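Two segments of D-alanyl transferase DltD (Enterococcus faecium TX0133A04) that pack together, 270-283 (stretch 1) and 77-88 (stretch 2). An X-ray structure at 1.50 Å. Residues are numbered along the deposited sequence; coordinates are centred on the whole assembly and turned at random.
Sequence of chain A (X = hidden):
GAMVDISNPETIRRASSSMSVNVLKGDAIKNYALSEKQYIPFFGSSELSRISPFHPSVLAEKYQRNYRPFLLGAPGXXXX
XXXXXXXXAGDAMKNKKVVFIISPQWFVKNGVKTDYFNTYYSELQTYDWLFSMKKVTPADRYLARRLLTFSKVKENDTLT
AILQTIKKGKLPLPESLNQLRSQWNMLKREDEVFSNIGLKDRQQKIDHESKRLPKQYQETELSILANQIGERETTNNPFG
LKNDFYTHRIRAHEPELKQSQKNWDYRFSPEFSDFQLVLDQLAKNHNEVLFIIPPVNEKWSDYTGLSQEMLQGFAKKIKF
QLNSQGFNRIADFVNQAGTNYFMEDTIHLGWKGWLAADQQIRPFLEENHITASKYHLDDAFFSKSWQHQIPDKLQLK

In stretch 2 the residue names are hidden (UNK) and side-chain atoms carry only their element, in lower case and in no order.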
ATOM      1  N   PRO A 270      -7.363 -10.224  10.151  1.00 12.24           N
ATOM      2  CA  PRO A 270      -7.071 -10.966   8.914  1.00 12.65           C
ATOM      3  C   PRO A 270      -6.072 -10.253   8.038  1.00 11.09           C
ATOM      4  O   PRO A 270      -5.425 -10.903   7.218  1.00 12.81           O
ATOM      5  CB  PRO A 270      -8.434 -11.049   8.206  1.00 12.65           C
ATOM      6  CG  PRO A 270      -9.444 -10.838   9.305  1.00 23.49           C
ATOM      7  CD  PRO A 270      -8.797  -9.905  10.281  1.00 15.75           C
ATOM      8  N   GLU A 271      -5.916  -8.935   8.191  1.00  9.35           N
ATOM      9  CA  GLU A 271      -4.994  -8.189   7.345  1.00  9.26           C
ATOM     10  C   GLU A 271      -3.554  -8.684   7.466  1.00  9.77           C
ATOM     11  O   GLU A 271      -2.769  -8.522   6.524  1.00 10.42           O
ATOM     12  CB  GLU A 271      -5.061  -6.697   7.678  1.00 11.24           C
ATOM     13  CG  GLU A 271      -4.196  -5.824   6.752  1.00 12.62           C
ATOM     14  CD  GLU A 271      -4.760  -5.578   5.351  1.00 12.59           C
ATOM     15  OE1 GLU A 271      -5.966  -5.790   5.108  1.00 13.32           O
ATOM     16  OE2 GLU A 271      -3.973  -5.134   4.478  1.00 14.26           O
ATOM     17  N   PHE A 272      -3.171  -9.245   8.619  1.00 11.19           N
ATOM     18  CA  PHE A 272      -1.821  -9.781   8.747  1.00 11.97           C
ATOM     19  C   PHE A 272      -1.604 -10.911   7.756  1.00 11.26           C
ATOM     20  O   PHE A 272      -0.511 -11.072   7.211  1.00 11.22           O
ATOM     21  CB  PHE A 272      -1.560 -10.271  10.173  1.00 11.67           C
ATOM     22  CG  PHE A 272      -1.376  -9.155  11.160  1.00 11.16           C
ATOM     23  CD1 PHE A 272      -0.176  -8.474  11.243  1.00 11.71           C
ATOM     24  CD2 PHE A 272      -2.415  -8.772  11.978  1.00 10.72           C
ATOM     25  CE1 PHE A 272      -0.013  -7.437  12.123  1.00 11.31           C
ATOM     26  CE2 PHE A 272      -2.252  -7.736  12.862  1.00 11.88           C
ATOM     27  CZ  PHE A 272      -1.048  -7.071  12.933  1.00 10.94           C
ATOM     28  N   SER A 273      -2.641 -11.713   7.520  1.00  9.24           N
ATOM     29  CA  SER A 273      -2.550 -12.815   6.568  1.00 11.26           C
ATOM     30  C   SER A 273      -2.740 -12.343   5.128  1.00 11.61           C
ATOM     31  O   SER A 273      -2.080 -12.869   4.223  1.00  9.91           O
ATOM     32  CB  SER A 273      -3.516 -13.917   6.992  1.00 13.51           C
ATOM     33  OG  SER A 273      -3.149 -14.420   8.275  1.00 11.37           O
ATOM     34  N   ASP A 274      -3.603 -11.344   4.883  1.00 11.25           N
ATOM     35  CA  ASP A 274      -3.638 -10.716   3.565  1.00 11.08           C
ATOM     36  C   ASP A 274      -2.275 -10.114   3.227  1.00 11.97           C
ATOM     37  O   ASP A 274      -1.798 -10.221   2.091  1.00 12.71           O
ATOM     38  CB  ASP A 274      -4.720  -9.629   3.484  1.00 15.49           C
ATOM     39  CG  ASP A 274      -6.144 -10.169   3.615  1.00 15.32           C
ATOM     40  OD1 ASP A 274      -6.363 -11.394   3.650  1.00 13.52           O
ATOM     41  OD2 ASP A 274      -7.072  -9.337   3.683  1.00 15.45           O
ATOM     42  N   PHE A 275      -1.625  -9.481   4.215  1.00 11.34           N
ATOM     43  CA  PHE A 275      -0.289  -8.922   4.025  1.00 13.44           C
ATOM     44  C   PHE A 275       0.716 -10.016   3.699  1.00 10.06           C
ATOM     45  O   PHE A 275       1.624  -9.809   2.883  1.00 10.68           O
ATOM     46  CB  PHE A 275       0.122  -8.151   5.303  1.00 11.12           C
ATOM     47  CG  PHE A 275       1.432  -7.419   5.170  1.00  9.98           C
ATOM     48  CD1 PHE A 275       1.539  -6.360   4.314  1.00 10.49           C
ATOM     49  CD2 PHE A 275       2.541  -7.772   5.920  1.00 10.37           C
ATOM     50  CE1 PHE A 275       2.718  -5.695   4.158  1.00 11.88           C
ATOM     51  CE2 PHE A 275       3.742  -7.089   5.765  1.00 13.21           C
ATOM     52  CZ  PHE A 275       3.827  -6.058   4.879  1.00 13.00           C
ATOM     53  N   GLN A 276       0.536 -11.206   4.275  1.00  9.89           N
ATOM     54  CA  GLN A 276       1.412 -12.322   3.944  1.00  9.94           C
ATOM     55  C   GLN A 276       1.359 -12.673   2.461  1.00  8.81           C
ATOM     56  O   GLN A 276       2.361 -13.130   1.899  1.00 10.97           O
ATOM     57  CB  GLN A 276       1.083 -13.548   4.797  1.00 10.04           C
ATOM     58  CG  GLN A 276       2.059 -14.690   4.573  1.00 12.37           C
ATOM     59  CD  GLN A 276       3.519 -14.391   4.929  1.00 11.19           C
ATOM     60  OE1 GLN A 276       3.844 -13.472   5.690  1.00  9.62           O
ATOM     61  NE2 GLN A 276       4.402 -15.195   4.375  1.00 11.27           N
ATOM     62  N   LEU A 277       0.203 -12.490   1.815  1.00  9.32           N
ATOM     63  CA  LEU A 277       0.131 -12.697   0.374  1.00 10.61           C
ATOM     64  C   LEU A 277       1.087 -11.763  -0.352  1.00 10.41           C
ATOM     65  O   LEU A 277       1.816 -12.184  -1.255  1.00 11.10           O
ATOM     66  CB  LEU A 277      -1.291 -12.447  -0.121  1.00 11.19           C
ATOM     67  CG  LEU A 277      -2.362 -13.455   0.264  1.00 10.42           C
ATOM     68  CD1 LEU A 277      -3.736 -12.973  -0.152  1.00 13.12           C
ATOM     69  CD2 LEU A 277      -2.076 -14.756  -0.454  1.00 10.90           C
ATOM     70  N   VAL A 278       1.078 -10.480   0.018  1.00 11.66           N
ATOM     71  CA  VAL A 278       2.014  -9.515  -0.551  1.00 10.60           C
ATOM     72  C   VAL A 278       3.451  -9.983  -0.378  1.00  8.91           C
ATOM     73  O   VAL A 278       4.237  -9.945  -1.325  1.00  8.52           O
ATOM     74  CB  VAL A 278       1.794  -8.138   0.101  1.00  9.55           C
ATOM     75  CG1 VAL A 278       2.899  -7.191  -0.237  1.00 12.93           C
ATOM     76  CG2 VAL A 278       0.410  -7.576  -0.277  1.00 15.34           C
ATOM     77  N   LEU A 279       3.828 -10.394   0.837  1.00  8.98           N
ATOM     78  CA  LEU A 279       5.192 -10.857   1.093  1.00  9.46           C
ATOM     79  C   LEU A 279       5.539 -12.089   0.262  1.00  9.40           C
ATOM     80  O   LEU A 279       6.660 -12.210  -0.251  1.00 10.73           O
ATOM     81  CB  LEU A 279       5.347 -11.150   2.583  1.00 11.02           C
ATOM     82  CG  LEU A 279       5.117  -9.964   3.523  1.00 10.73           C
ATOM     83  CD1 LEU A 279       5.541 -10.340   4.949  1.00 11.91           C
ATOM     84  CD2 LEU A 279       5.876  -8.735   3.032  1.00 10.49           C
ATOM     85  N   ASP A 280       4.594 -13.018   0.134  1.00 10.54           N
ATOM     86  CA  ASP A 280       4.802 -14.204  -0.690  1.00 11.43           C
ATOM     87  C   ASP A 280       5.175 -13.807  -2.109  1.00 12.77           C
ATOM     88  O   ASP A 280       6.147 -14.322  -2.675  1.00 12.42           O
ATOM     89  CB  ASP A 280       3.512 -15.026  -0.636  1.00 12.15           C
ATOM     90  CG  ASP A 280       3.649 -16.418  -1.230  1.00 19.48           C
ATOM     91  OD1 ASP A 280       3.463 -16.557  -2.458  1.00 22.09           O
ATOM     92  OD2 ASP A 280       3.899 -17.374  -0.458  1.00 21.12           O
ATOM     93  N   GLN A 281       4.427 -12.879  -2.697  1.00 10.68           N
ATOM     94  CA  GLN A 281       4.684 -12.498  -4.079  1.00 11.53           C
ATOM     95  C   GLN A 281       5.955 -11.667  -4.211  1.00 10.93           C
ATOM     96  O   GLN A 281       6.708 -11.841  -5.171  1.00 12.74           O
ATOM     97  CB  GLN A 281       3.468 -11.778  -4.657  1.00 12.71           C
ATOM     98  CG  GLN A 281       3.522 -11.541  -6.157  1.00 15.41           C
ATOM     99  CD  GLN A 281       3.421 -12.823  -6.976  1.00 14.66           C
ATOM    100  OE1 GLN A 281       3.055 -13.871  -6.465  1.00 18.39           O
ATOM    101  NE2 GLN A 281       3.758 -12.734  -8.256  1.00 21.90           N
ATOM    102  N   LEU A 282       6.217 -10.761  -3.264  1.00 10.34           N
ATOM    103  CA  LEU A 282       7.449  -9.984  -3.305  1.00 12.42           C
ATOM    104  C   LEU A 282       8.651 -10.906  -3.245  1.00 12.73           C
ATOM    105  O   LEU A 282       9.621 -10.732  -3.989  1.00 11.81           O
ATOM    106  CB  LEU A 282       7.478  -8.988  -2.149  1.00 13.12           C
ATOM    107  CG  LEU A 282       6.485  -7.850  -2.324  1.00 10.88           C
ATOM    108  CD1 LEU A 282       6.336  -7.148  -0.973  1.00 12.33           C
ATOM    109  CD2 LEU A 282       6.924  -6.849  -3.323  1.00 11.48           C
ATOM    110  N   ALA A 283       8.571 -11.944  -2.420  1.00 12.46           N
ATOM    111  CA  ALA A 283       9.695 -12.859  -2.290  1.00 11.95           C
ATOM    112  C   ALA A 283       9.861 -13.685  -3.558  1.00 15.55           C
ATOM    113  O   ALA A 283      10.982 -13.863  -4.050  1.00 16.14           O
ATOM    114  CB  ALA A 283       9.495 -13.742  -1.057  1.00 14.24           C
ATOM    115  N   UNK A  77      -7.394   0.798  -0.735  1.00 17.51           N
ATOM    116  CA  UNK A  77      -6.580  -0.333  -1.173  1.00 16.27           C
ATOM    117  C   UNK A  77      -5.774  -0.845   0.021  1.00 15.68           C
ATOM    118  O   UNK A  77      -5.011  -0.084   0.626  1.00 22.85           O
ATOM    119  o   UNK A  77      -4.750   1.072  -1.957  1.00 18.70           O
ATOM    120  c   UNK A  77      -6.437   0.424  -3.555  1.00 22.74           C
ATOM    121  c   UNK A  77      -5.641   0.017  -2.329  1.00 16.75           C
ATOM    122  N   UNK A  78      -5.976  -2.116   0.381  1.00 13.13           N
ATOM    123  CA  UNK A  78      -5.217  -2.779   1.443  1.00 12.49           C
ATOM    124  C   UNK A  78      -4.465  -3.970   0.849  1.00 15.71           C
ATOM    125  O   UNK A  78      -4.237  -4.014  -0.365  1.00 17.09           O
ATOM    126  c   UNK A  78      -7.700  -2.175   4.459  1.00 17.29           C
ATOM    127  c   UNK A  78      -6.141  -3.171   2.603  1.00 12.26           C
ATOM    128  c   UNK A  78      -6.997  -1.998   3.094  1.00 14.49           C
ATOM    129  n   UNK A  78      -7.526  -3.324   5.119  1.00 15.65           N
ATOM    130  o   UNK A  78      -8.397  -1.256   4.903  1.00 19.72           O
ATOM    131  N   UNK A  79      -4.056  -4.938   1.674  1.00 12.31           N
ATOM    132  CA  UNK A  79      -3.066  -5.905   1.195  1.00 14.36           C
ATOM    133  C   UNK A  79      -3.625  -6.825   0.114  1.00 15.22           C
ATOM    134  O   UNK A  79      -2.921  -7.147  -0.849  1.00 15.29           O
ATOM    135  c   UNK A  79      -2.490  -6.730   2.348  1.00 17.36           C
ATOM    136  o   UNK A  79      -1.717  -5.908   3.203  1.00 13.88           O
ATOM    137  N   UNK A  80      -4.875  -7.274   0.261  1.00 14.43           N
ATOM    138  CA  UNK A  80      -5.454  -8.197  -0.710  1.00 15.71           C
ATOM    139  C   UNK A  80      -5.517  -7.553  -2.091  1.00 15.76           C
ATOM    140  O   UNK A  80      -5.088  -8.145  -3.090  1.00 16.51           O
ATOM    141  c   UNK A  80      -8.015  -9.487  -2.236  1.00 24.40           C
ATOM    142  c   UNK A  80      -8.567 -10.365  -0.004  1.00 22.28           C
ATOM    143  c   UNK A  80      -7.460  -9.848  -0.900  1.00 26.16           C
ATOM    144  c   UNK A  80      -6.840  -8.628  -0.236  1.00 18.42           C
ATOM    145  N   UNK A  81      -6.005  -6.313  -2.161  1.00 14.10           N
ATOM    146  CA  UNK A  81      -6.087  -5.639  -3.449  1.00 16.38           C
ATOM    147  C   UNK A  81      -4.703  -5.435  -4.047  1.00 17.27           C
ATOM    148  O   UNK A  81      -4.499  -5.626  -5.251  1.00 16.77           O
ATOM    149  o   UNK A  81      -8.127  -4.484  -2.927  1.00 20.48           O
ATOM    150  c   UNK A  81      -6.781  -4.291  -3.295  1.00 18.71           C
ATOM    151  N   UNK A  82      -3.731  -5.048  -3.232  1.00 13.68           N
ATOM    152  CA  UNK A  82      -2.415  -4.799  -3.823  1.00 18.86           C
ATOM    153  C   UNK A  82      -1.709  -6.095  -4.192  1.00 16.04           C
ATOM    154  O   UNK A  82      -0.936  -6.118  -5.157  1.00 15.26           O
ATOM    155  c   UNK A  82      -1.690  -1.338  -2.247  1.00 24.51           C
ATOM    156  n   UNK A  82      -2.224  -1.347  -1.033  1.00 20.30           N
ATOM    157  c   UNK A  82      -1.621  -3.834  -2.955  1.00 20.82           C
ATOM    158  c   UNK A  82      -2.173  -2.400  -3.208  1.00 23.19           C
ATOM    159  o   UNK A  82      -0.892  -0.481  -2.616  1.00 22.80           O
ATOM    160  N   UNK A  83      -1.989  -7.188  -3.479  1.00 12.28           N
ATOM    161  CA  UNK A  83      -1.537  -8.492  -3.946  1.00 12.21           C
ATOM    162  C   UNK A  83      -2.048  -8.788  -5.352  1.00 15.67           C
ATOM    163  O   UNK A  83      -1.308  -9.313  -6.187  1.00 14.49           O
ATOM    164  c   UNK A  83      -0.004 -12.757  -3.819  1.00 14.95           C
ATOM    165  o   UNK A  83      -0.554 -14.791  -4.925  1.00 20.28           O
ATOM    166  c   UNK A  83      -2.565 -11.800  -4.193  1.00 17.60           C
ATOM    167  c   UNK A  83      -0.930 -13.538  -4.466  1.00 15.91           C
ATOM    168  c   UNK A  83      -0.364 -11.491  -3.355  1.00 10.88           C
ATOM    169  c   UNK A  83      -2.007  -9.613  -3.016  1.00 14.61           C
ATOM    170  c   UNK A  83      -1.641 -10.996  -3.531  1.00 13.36           C
ATOM    171  c   UNK A  83      -2.212 -13.063  -4.665  1.00 17.82           C
ATOM    172  N   UNK A  84      -3.329  -8.499  -5.618  1.00 16.54           N
ATOM    173  CA  UNK A  84      -3.886  -8.790  -6.935  1.00 17.10           C
ATOM    174  C   UNK A  84      -3.205  -7.952  -8.007  1.00 16.67           C
ATOM    175  O   UNK A  84      -3.006  -8.415  -9.135  1.00 17.46           O
ATOM    176  c   UNK A  84      -6.202  -9.318  -5.996  1.00 21.08           C
ATOM    177  c   UNK A  84      -6.104 -11.266  -7.947  1.00 23.49           C
ATOM    178  s   UNK A  84      -5.913 -11.072  -6.175  1.00 29.34           S
ATOM    179  c   UNK A  84      -5.388  -8.513  -6.966  1.00 19.21           C
ATOM    180  N   UNK A  85      -2.859  -6.708  -7.679  1.00 15.17           N
ATOM    181  CA  UNK A  85      -2.089  -5.899  -8.614  1.00 14.46           C
ATOM    182  C   UNK A  85      -0.735  -6.538  -8.888  1.00 18.88           C
ATOM    183  O   UNK A  85      -0.322  -6.677 -10.045  1.00 14.77           O
ATOM    184  c   UNK A  85      -1.902  -4.489  -8.060  1.00 18.94           C
ATOM    185  s   UNK A  85      -2.898  -2.073  -7.225  1.00 19.75           S
ATOM    186  c   UNK A  85      -4.423  -1.824  -6.310  1.00 28.96           C
ATOM    187  c   UNK A  85      -3.189  -3.743  -7.841  1.00 16.54           C
ATOM    188  N   UNK A  86      -0.028  -6.937  -7.827  1.00 15.33           N
ATOM    189  CA  UNK A  86       1.310  -7.489  -7.991  1.00 15.84           C
ATOM    190  C   UNK A  86       1.277  -8.778  -8.797  1.00 13.64           C
ATOM    191  O   UNK A  86       2.082  -8.971  -9.718  1.00 15.02           O
ATOM    192  c   UNK A  86       2.226  -6.587  -5.796  1.00 19.41           C
ATOM    193  c   UNK A  86       1.909  -7.795  -6.621  1.00 18.73           C
ATOM    194  s   UNK A  86       2.881  -7.132  -4.204  1.00 22.43           S
ATOM    195  c   UNK A  86       3.010  -5.543  -3.413  1.00 22.51           C
ATOM    196  N   UNK A  87       0.368  -9.691  -8.429  1.00 15.70           N
ATOM    197  CA  UNK A  87       0.278 -10.995  -9.076  1.00 14.88           C
ATOM    198  C   UNK A  87      -0.083 -10.853 -10.549  1.00 14.48           C
ATOM    199  O   UNK A  87       0.440 -11.584 -11.398  1.00 17.14           O
ATOM    200  n   UNK A  87      -0.040 -17.791  -8.921  1.00 23.31           N
ATOM    201  c   UNK A  87      -0.763 -11.854  -8.344  1.00 16.67           C
ATOM    202  n   UNK A  87      -0.244 -16.600  -6.960  1.00 25.52           N
ATOM    203  c   UNK A  87      -0.932 -13.275  -8.885  1.00 16.54           C
ATOM    204  c   UNK A  87      -0.041 -16.626  -8.279  1.00 25.89           C
ATOM    205  c   UNK A  87       0.218 -14.154  -8.424  1.00 21.35           C
ATOM    206  n   UNK A  87       0.172 -15.507  -8.975  1.00 19.13           N
ATOM    207  N   UNK A  88      -0.992  -9.934 -10.872  1.00 15.54           N
ATOM    208  CA  UNK A  88      -1.417  -9.767 -12.256  1.00 12.95           C
ATOM    209  C   UNK A  88      -0.344  -9.093 -13.099  1.00 16.10           C
ATOM    210  O   UNK A  88      -0.364  -9.216 -14.327  1.00 20.18           O
ATOM    211  o   UNK A  88      -2.546  -7.630 -11.860  1.00 17.53           O
ATOM    212  c   UNK A  88      -2.719  -8.963 -12.321  1.00 15.30           C
TER
HETATM  213  O   HOH W   1      -6.665  -6.772   2.649  1.00 14.11           O
HETATM  214  O   HOH W   2       2.099 -15.432  -4.384  1.00 18.36           O
HETATM  215  O   HOH W   3       4.308 -10.046  -9.713  1.00 25.48           O

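Position 77 has three side-chain atoms, one carbon carrying an oxygen and a second carbon, with nothing on stretch 1 within reach. This beta-branched hydroxyl pattern is threonine, Thr77.

Position 78 has three carbons in a row, the last carrying an oxygen and a nitrogen, and the nitrogen lies 2.9 Å from Glu271 OE1. A primary amide two methylenes from CA is glutamine. Element labels fix the amide orientation, and NE2 of Gln78 donates to Glu271 OE1 with an angle of 145°. The residue occupies the N-cap position.

Position 79 has one carbon and one oxygen, the oxygen 2.7 Å from Glu271 OE2 and 3.5 Å from Phe275 CD1, at the ring edge. Its backbone N lies 2.8 Å from Glu271 OE2, and its CB approaches Asp274 CB to 3.8 Å. One carbon then one oxygen is serine. The small side chain of Ser79 is a knob among Glu271, Asp274, Phe275 and Val278, and its OG donates to Glu271 OE2.

Position 80 has four carbons forked at the second, with CB 4.0 Å from Asp274 OD2, so it is leucine. The backbone N of Leu80 donates to water 1, which also lies 2.7 Å from Glu271 OE1 and 2.8 Å from Asp274 OD2.

Position 81 repeats the carbon-oxygen pair without contacting stretch 1: a serine, Ser81. Position 82 again has three carbons ending in an oxygen and a nitrogen, none of them contacting stretch 1, a glutamine. Gln82 NE2 makes a weak hydrogen bond of 3.4 Å to Gln78 O, and its amide is also bonded elsewhere in the structure.

Position 83 has one carbon leading to a six-carbon ring that bears an oxygen; one ring carbon lies 3.5 Å from Leu277 CB and another 3.7 Å from Gln281 CB. This is tyrosine. Leu277 CB sits over one ring face of Tyr83, 3.9 Å from the centroid and 27° off the normal, a CH-pi contact. Tyr83 OH donates to water 2 at 2.8 Å; that water donates to Asp280 OD1 and Gln281 OE1.

Positions 84, 85 and 86 each have two carbons, a sulfur and a terminal carbon, unbranched. The first two do not reach stretch 1; at 86 the terminal carbon lies 3.6 Å from Val278 CG1 and 4.1 Å from Leu282 CD2. All three are methionines, and Met86 points toward stretch 1.

Position 87 has three carbons, a nitrogen and a carbon carrying two more nitrogens, its third carbon 3.5 Å from Gln281 OE1. The guanidinium marks arginine, and Arg87 NH1 donates to Tyr83 OH at 2.7 Å. Position 88 has one carbon and one oxygen, its CA-to-CB bond pointing away: a serine, Ser88.

The two helices run nearly parallel, 18° between directions, with axes approaching to 8.0 Å and 691 Å² buried. Close packing is evident at Ser79, whose CA is 5.0 Å from Phe275 CA. Glu271 secures the N-terminal end of the stretch 2 helix through three hydrogen bonds; farther along, Tyr83 and Met86 pack against Leu277, Val278 and Leu282, and waters bridge polar groups.

Stretch 2 77-88: TQSLSQYMMMRS
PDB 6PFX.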